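Local coordinates for protein ultraspiracle (Drosophila melanogaster, PDB 1HG4) that probably acts as a nuclear hormone receptor that regulates transcription, its ligand-binding domain holding a phospholipid here in a locked, inactive conformation, at residues V97-I102 against L164-K169; S142-N146 against I156-I160. All coordinates share one frame. Numbering follows the deposited sequence.

Contact 1 of 2, residues V97-I102 against L164-K169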
loop_
_atom_site.group_PDB
_atom_site.type_symbol
_atom_site.label_atom_id
_atom_site.label_comp_id
_atom_site.label_asym_id
_atom_site.label_seq_id
_atom_site.Cartn_x
_atom_site.Cartn_y
_atom_site.Cartn_z
ATOM N N VAL A 97 -0.602 -26.191 17.610
ATOM C CA VAL A 97 -0.734 -27.625 17.850
ATOM C C VAL A 97 0.171 -28.372 16.876
ATOM O O VAL A 97 0.741 -29.400 17.224
ATOM C CB VAL A 97 -2.196 -28.160 17.701
ATOM C CG1 VAL A 97 -3.157 -27.239 18.391
ATOM C CG2 VAL A 97 -2.564 -28.327 16.254
ATOM N N ALA A 98 0.323 -27.848 15.663
ATOM C CA ALA A 98 1.188 -28.503 14.685
ATOM C C ALA A 98 2.624 -28.583 15.220
ATOM O O ALA A 98 3.276 -29.624 15.107
ATOM C CB ALA A 98 1.157 -27.753 13.347
ATOM N N TRP A 99 3.089 -27.482 15.810
ATOM C CA TRP A 99 4.428 -27.360 16.376
ATOM C C TRP A 99 4.653 -28.229 17.624
ATOM O O TRP A 99 5.723 -28.820 17.778
ATOM C CB TRP A 99 4.697 -25.884 16.711
ATOM C CG TRP A 99 6.010 -25.617 17.420
ATOM C CD1 TRP A 99 6.191 -25.408 18.759
ATOM C CD2 TRP A 99 7.313 -25.555 16.827
ATOM N NE1 TRP A 99 7.525 -25.218 19.040
ATOM C CE2 TRP A 99 8.238 -25.305 17.874
ATOM C CE3 TRP A 99 7.793 -25.692 15.520
ATOM C CZ2 TRP A 99 9.615 -25.190 17.651
ATOM C CZ3 TRP A 99 9.178 -25.580 15.299
ATOM C CH2 TRP A 99 10.063 -25.331 16.360
ATOM N N CYS A 100 3.662 -28.295 18.516
ATOM C CA CYS A 100 3.774 -29.113 19.727
ATOM C C CYS A 100 3.706 -30.583 19.384
ATOM O O CYS A 100 4.163 -31.417 20.149
ATOM C CB CYS A 100 2.633 -28.843 20.716
ATOM S SG CYS A 100 2.696 -27.276 21.558
ATOM N N SER A 101 3.112 -30.904 18.243
ATOM C CA SER A 101 2.974 -32.297 17.844
ATOM C C SER A 101 4.178 -32.814 17.042
ATOM O O SER A 101 4.115 -33.869 16.392
ATOM C CB SER A 101 1.668 -32.466 17.065
ATOM O OG SER A 101 0.574 -31.997 17.844
ATOM N N ILE A 102 5.280 -32.069 17.098
ATOM C CA ILE A 102 6.493 -32.468 16.391
ATOM C C ILE A 102 7.346 -33.337 17.318
ATOM O O ILE A 102 8.196 -34.110 16.855
ATOM C CB ILE A 102 7.322 -31.229 15.927
ATOM C CG1 ILE A 102 6.547 -30.463 14.855
ATOM C CG2 ILE A 102 8.666 -31.673 15.352
ATOM C CD1 ILE A 102 7.278 -29.283 14.296
ATOM N N LEU A 164 0.923 -30.632 8.201
ATOM C CA LEU A 164 1.630 -29.579 8.903
ATOM C C LEU A 164 2.818 -30.096 9.707
ATOM O O LEU A 164 3.970 -29.844 9.337
ATOM C CB LEU A 164 0.658 -28.818 9.804
ATOM C CG LEU A 164 -0.509 -28.158 9.047
ATOM C CD1 LEU A 164 -1.516 -27.591 10.031
ATOM C CD2 LEU A 164 0.017 -27.060 8.111
ATOM N N SER A 165 2.546 -30.829 10.787
ATOM C CA SER A 165 3.611 -31.363 11.643
ATOM C C SER A 165 4.727 -32.094 10.893
ATOM O O SER A 165 5.901 -31.746 11.021
ATOM C CB SER A 165 3.022 -32.302 12.700
ATOM O OG SER A 165 2.150 -31.610 13.577
ATOM N N VAL A 166 4.363 -33.107 10.116
ATOM C CA VAL A 166 5.347 -33.874 9.361
ATOM C C VAL A 166 6.177 -32.995 8.437
ATOM O O VAL A 166 7.401 -33.038 8.480
ATOM C CB VAL A 166 4.663 -35.014 8.533
ATOM C CG1 VAL A 166 5.654 -35.661 7.569
ATOM C CG2 VAL A 166 4.112 -36.070 9.479
ATOM N N LYS A 167 5.517 -32.186 7.618
ATOM C CA LYS A 167 6.236 -31.322 6.694
ATOM C C LYS A 167 7.098 -30.279 7.401
ATOM O O LYS A 167 8.169 -29.934 6.908
ATOM C CB LYS A 167 5.258 -30.676 5.708
ATOM C CG LYS A 167 4.634 -31.705 4.766
ATOM C CD LYS A 167 3.792 -31.067 3.677
ATOM C CE LYS A 167 3.267 -32.118 2.714
ATOM N NZ LYS A 167 2.449 -31.489 1.638
ATOM N N MET A 168 6.653 -29.792 8.556
ATOM C CA MET A 168 7.449 -28.815 9.294
ATOM C C MET A 168 8.731 -29.508 9.764
ATOM O O MET A 168 9.832 -28.979 9.612
ATOM C CB MET A 168 6.681 -28.277 10.501
ATOM C CG MET A 168 5.487 -27.412 10.146
ATOM S SD MET A 168 4.574 -26.883 11.591
ATOM C CE MET A 168 3.501 -25.644 10.882
ATOM N N LYS A 169 8.574 -30.696 10.338
ATOM C CA LYS A 169 9.713 -31.476 10.813
ATOM C C LYS A 169 10.648 -31.738 9.637
ATOM O O LYS A 169 11.844 -31.503 9.715
ATOM C CB LYS A 169 9.242 -32.813 11.398
ATOM C CG LYS A 169 10.378 -33.692 11.901
ATOM C CD LYS A 169 9.870 -35.038 12.371
ATOM C CE LYS A 169 11.004 -35.936 12.853
ATOM N NZ LYS A 169 11.709 -35.373 14.041
#
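Ala98 presents its methyl group to helix 154-171 and is overlapped there by two side chains: its CB lies 3.7 Å from CB of Leu164 and 3.9 Å from SD of Met168. This is helix-helix packing inside the all-helical ligand-binding domain of a nuclear receptor, where the C-terminal end of helix 78-100 meets helix 154-171. The small side chain lets the backbones come close, with CA of Ala98 only 4.8 Å from CA of Ser165. Past the helix end, Ile102 takes over. Its CA-CB bond points sideways, but the extended side chain brings CD1 within 4.0 Å of Met168 CB, while CG2 lies 4.2 Å from CB of Lys169 at the solvent edge. Ser101, the first residue to leave helical geometry, turns its OG back to Val97 O at 2.7 Å and also bonds to the backbone of Phe136 in the short strand 134-136. Val97 itself points sideways and touches the bound phospholipid, so the packed helix end also contributes to the pocket wall. One polar link crosses this largely apolar interface: Ser165, in its m rotamer, donates from OG to the carbonyl O of Ala98 at 2.7 Å.

Contact 2 of 2, residues S142-N146 against I156-I160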
loop_
_atom_site.group_PDB
_atom_site.type_symbol
_atom_site.label_atom_id
_atom_site.label_comp_id
_atom_site.label_asym_id
_atom_site.label_seq_id
_atom_site.Cartn_x
_atom_site.Cartn_y
_atom_site.Cartn_z
ATOM N N SER A 142 -2.877 -33.964 25.440
ATOM C CA SER A 142 -2.804 -34.502 24.091
ATOM C C SER A 142 -3.792 -35.614 23.837
ATOM O O SER A 142 -4.327 -36.202 24.769
ATOM C CB SER A 142 -1.398 -35.030 23.836
ATOM O OG SER A 142 -1.020 -35.908 24.884
ATOM N N TYR A 143 -4.012 -35.911 22.560
ATOM C CA TYR A 143 -4.938 -36.959 22.185
ATOM C C TYR A 143 -4.293 -38.048 21.357
ATOM O O TYR A 143 -3.442 -37.782 20.510
ATOM C CB TYR A 143 -6.104 -36.385 21.376
ATOM C CG TYR A 143 -6.987 -35.457 22.158
ATOM C CD1 TYR A 143 -7.691 -35.907 23.276
ATOM C CD2 TYR A 143 -7.101 -34.122 21.802
ATOM C CE1 TYR A 143 -8.483 -35.040 24.025
ATOM C CE2 TYR A 143 -7.889 -33.248 22.536
ATOM C CZ TYR A 143 -8.575 -33.711 23.652
ATOM O OH TYR A 143 -9.309 -32.825 24.410
ATOM N N HIS A 144 -4.692 -39.284 21.617
ATOM C CA HIS A 144 -4.205 -40.394 20.824
ATOM C C HIS A 144 -5.222 -40.542 19.688
ATOM O O HIS A 144 -6.357 -40.064 19.801
ATOM C CB HIS A 144 -4.087 -41.636 21.697
ATOM C CG HIS A 144 -2.939 -41.558 22.647
ATOM N ND1 HIS A 144 -1.627 -41.618 22.226
ATOM C CD2 HIS A 144 -2.897 -41.316 23.981
ATOM C CE1 HIS A 144 -0.828 -41.414 23.256
ATOM N NE2 HIS A 144 -1.573 -41.225 24.334
ATOM N N ARG A 145 -4.823 -41.177 18.594
ATOM C CA ARG A 145 -5.706 -41.286 17.442
ATOM C C ARG A 145 -6.999 -42.042 17.682
ATOM O O ARG A 145 -7.991 -41.793 16.997
ATOM C CB ARG A 145 -4.962 -41.895 16.259
ATOM C CG ARG A 145 -5.648 -41.651 14.928
ATOM C CD ARG A 145 -4.774 -42.102 13.776
ATOM N NE ARG A 145 -5.431 -41.924 12.488
ATOM C CZ ARG A 145 -6.135 -42.863 11.867
ATOM N NH1 ARG A 145 -6.279 -44.062 12.413
ATOM N NH2 ARG A 145 -6.687 -42.607 10.689
ATOM N N ASN A 146 -6.988 -42.952 18.655
ATOM C CA ASN A 146 -8.178 -43.733 18.977
ATOM C C ASN A 146 -9.289 -42.829 19.494
ATOM O O ASN A 146 -10.467 -43.075 19.221
ATOM C CB ASN A 146 -7.851 -44.831 20.007
ATOM C CG ASN A 146 -6.918 -44.351 21.123
ATOM O OD1 ASN A 146 -7.104 -43.279 21.688
ATOM N ND2 ASN A 146 -5.922 -45.164 21.451
ATOM N N ILE A 156 -9.497 -34.698 10.362
ATOM C CA ILE A 156 -8.872 -33.420 10.641
ATOM C C ILE A 156 -7.678 -33.633 11.568
ATOM O O ILE A 156 -6.760 -32.818 11.609
ATOM C CB ILE A 156 -9.879 -32.435 11.272
ATOM C CG1 ILE A 156 -9.588 -31.029 10.762
ATOM C CG2 ILE A 156 -9.793 -32.467 12.792
ATOM C CD1 ILE A 156 -10.781 -30.122 10.840
ATOM N N PHE A 157 -7.703 -34.737 12.306
ATOM C CA PHE A 157 -6.619 -35.113 13.217
ATOM C C PHE A 157 -5.440 -35.506 12.326
ATOM O O PHE A 157 -4.301 -35.078 12.534
ATOM C CB PHE A 157 -7.064 -36.323 14.064
ATOM C CG PHE A 157 -6.023 -36.839 15.040
ATOM C CD1 PHE A 157 -5.004 -37.698 14.612
ATOM C CD2 PHE A 157 -6.121 -36.545 16.398
ATOM C CE1 PHE A 157 -4.100 -38.262 15.529
ATOM C CE2 PHE A 157 -5.227 -37.103 17.326
ATOM C CZ PHE A 157 -4.214 -37.967 16.893
ATOM N N ASP A 158 -5.732 -36.312 11.314
ATOM C CA ASP A 158 -4.693 -36.776 10.408
ATOM C C ASP A 158 -4.049 -35.710 9.536
ATOM O O ASP A 158 -2.828 -35.629 9.479
ATOM C CB ASP A 158 -5.211 -37.905 9.511
ATOM C CG ASP A 158 -5.291 -39.222 10.233
ATOM O OD1 ASP A 158 -4.342 -39.546 10.988
ATOM O OD2 ASP A 158 -6.291 -39.940 10.041
ATOM N N ARG A 159 -4.843 -34.888 8.861
ATOM C CA ARG A 159 -4.213 -33.896 8.010
ATOM C C ARG A 159 -3.439 -32.839 8.779
ATOM O O ARG A 159 -2.514 -32.250 8.250
ATOM C CB ARG A 159 -5.208 -33.285 7.008
ATOM C CG ARG A 159 -6.612 -33.045 7.474
ATOM C CD ARG A 159 -7.515 -32.792 6.246
ATOM N NE ARG A 159 -6.868 -31.942 5.240
ATOM C CZ ARG A 159 -7.340 -30.770 4.814
ATOM N NH1 ARG A 159 -8.479 -30.280 5.297
ATOM N NH2 ARG A 159 -6.662 -30.070 3.910
ATOM N N ILE A 160 -3.782 -32.623 10.040
ATOM C CA ILE A 160 -3.028 -31.657 10.827
ATOM C C ILE A 160 -1.619 -32.193 11.009
ATOM O O ILE A 160 -0.653 -31.449 10.911
ATOM C CB ILE A 160 -3.625 -31.433 12.235
ATOM C CG1 ILE A 160 -4.829 -30.494 12.152
ATOM C CG2 ILE A 160 -2.572 -30.848 13.152
ATOM C CD1 ILE A 160 -5.431 -30.147 13.492
#
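Arg145 crosses to helix 154-171 with an extended side chain. With chi1 to chi3 all t, it runs along the ring of Phe157, its CG 3.8 Å from Phe157 CE1, before the guanidinium turns at chi4 (-94°) to meet Asp158. The carboxylate sits at the edge of the guanidinium, near its plane, and is gripped by two good hydrogen bonds: Arg145 NH2 to Asp158 OD2 at 2.8 Å and Arg145 NE to Asp158 OD1 at 3.0 Å. This is a bidentate, side-on salt bridge. The CA-CB bond of Asp158 (chi1 m) points sideways to segment 142-146, yet the carboxylate end comes nearer and reaches the arginine. Phe157, in the t rotamer, instead points straight across, placing CZ 3.7 Å from both Tyr143 O and Arg145 CA, just where strand 142-144 gives way to the next helix at the N-cap residue His144. The carbonyl oxygen of Tyr143 meets the ring edge. Tyr143 aims its CA-CB bond at helix 154-171, with CB 4.2 Å from Phe157 CE2, but its m rotamer carries the ring away to touch the bound phospholipid. Leu135 of the partner strand 134-136 also packs against Phe157. The two-stranded antiparallel hairpin laid against a helix beside the ligand is the beta-turn region of the nuclear receptor ligand-binding domain, here forming part of the pocket wall.

Overall arrangement
Both contacts use helix 154-171, contact 2 on its earlier turns and contact 1 further along, and their centres are 12 Å apart. Along the chain, contact 2 is nested within the loop that contact 1 closes. Contact 1 is mostly buried and joins two helices through small and apolar side chains with a single hydroxyl bond; contact 2 lies at the surface, where a salt bridge accompanies one buried aromatic ring. They meet directly: Val97 CG2 packs 4.0 Å from Ile160 CG2, and Ser165 N probably bonds to Ile160 O at 3.3 Å. Each also supplies one residue to the phospholipid pocket, Val97 from a helix and Tyr143 from a strand.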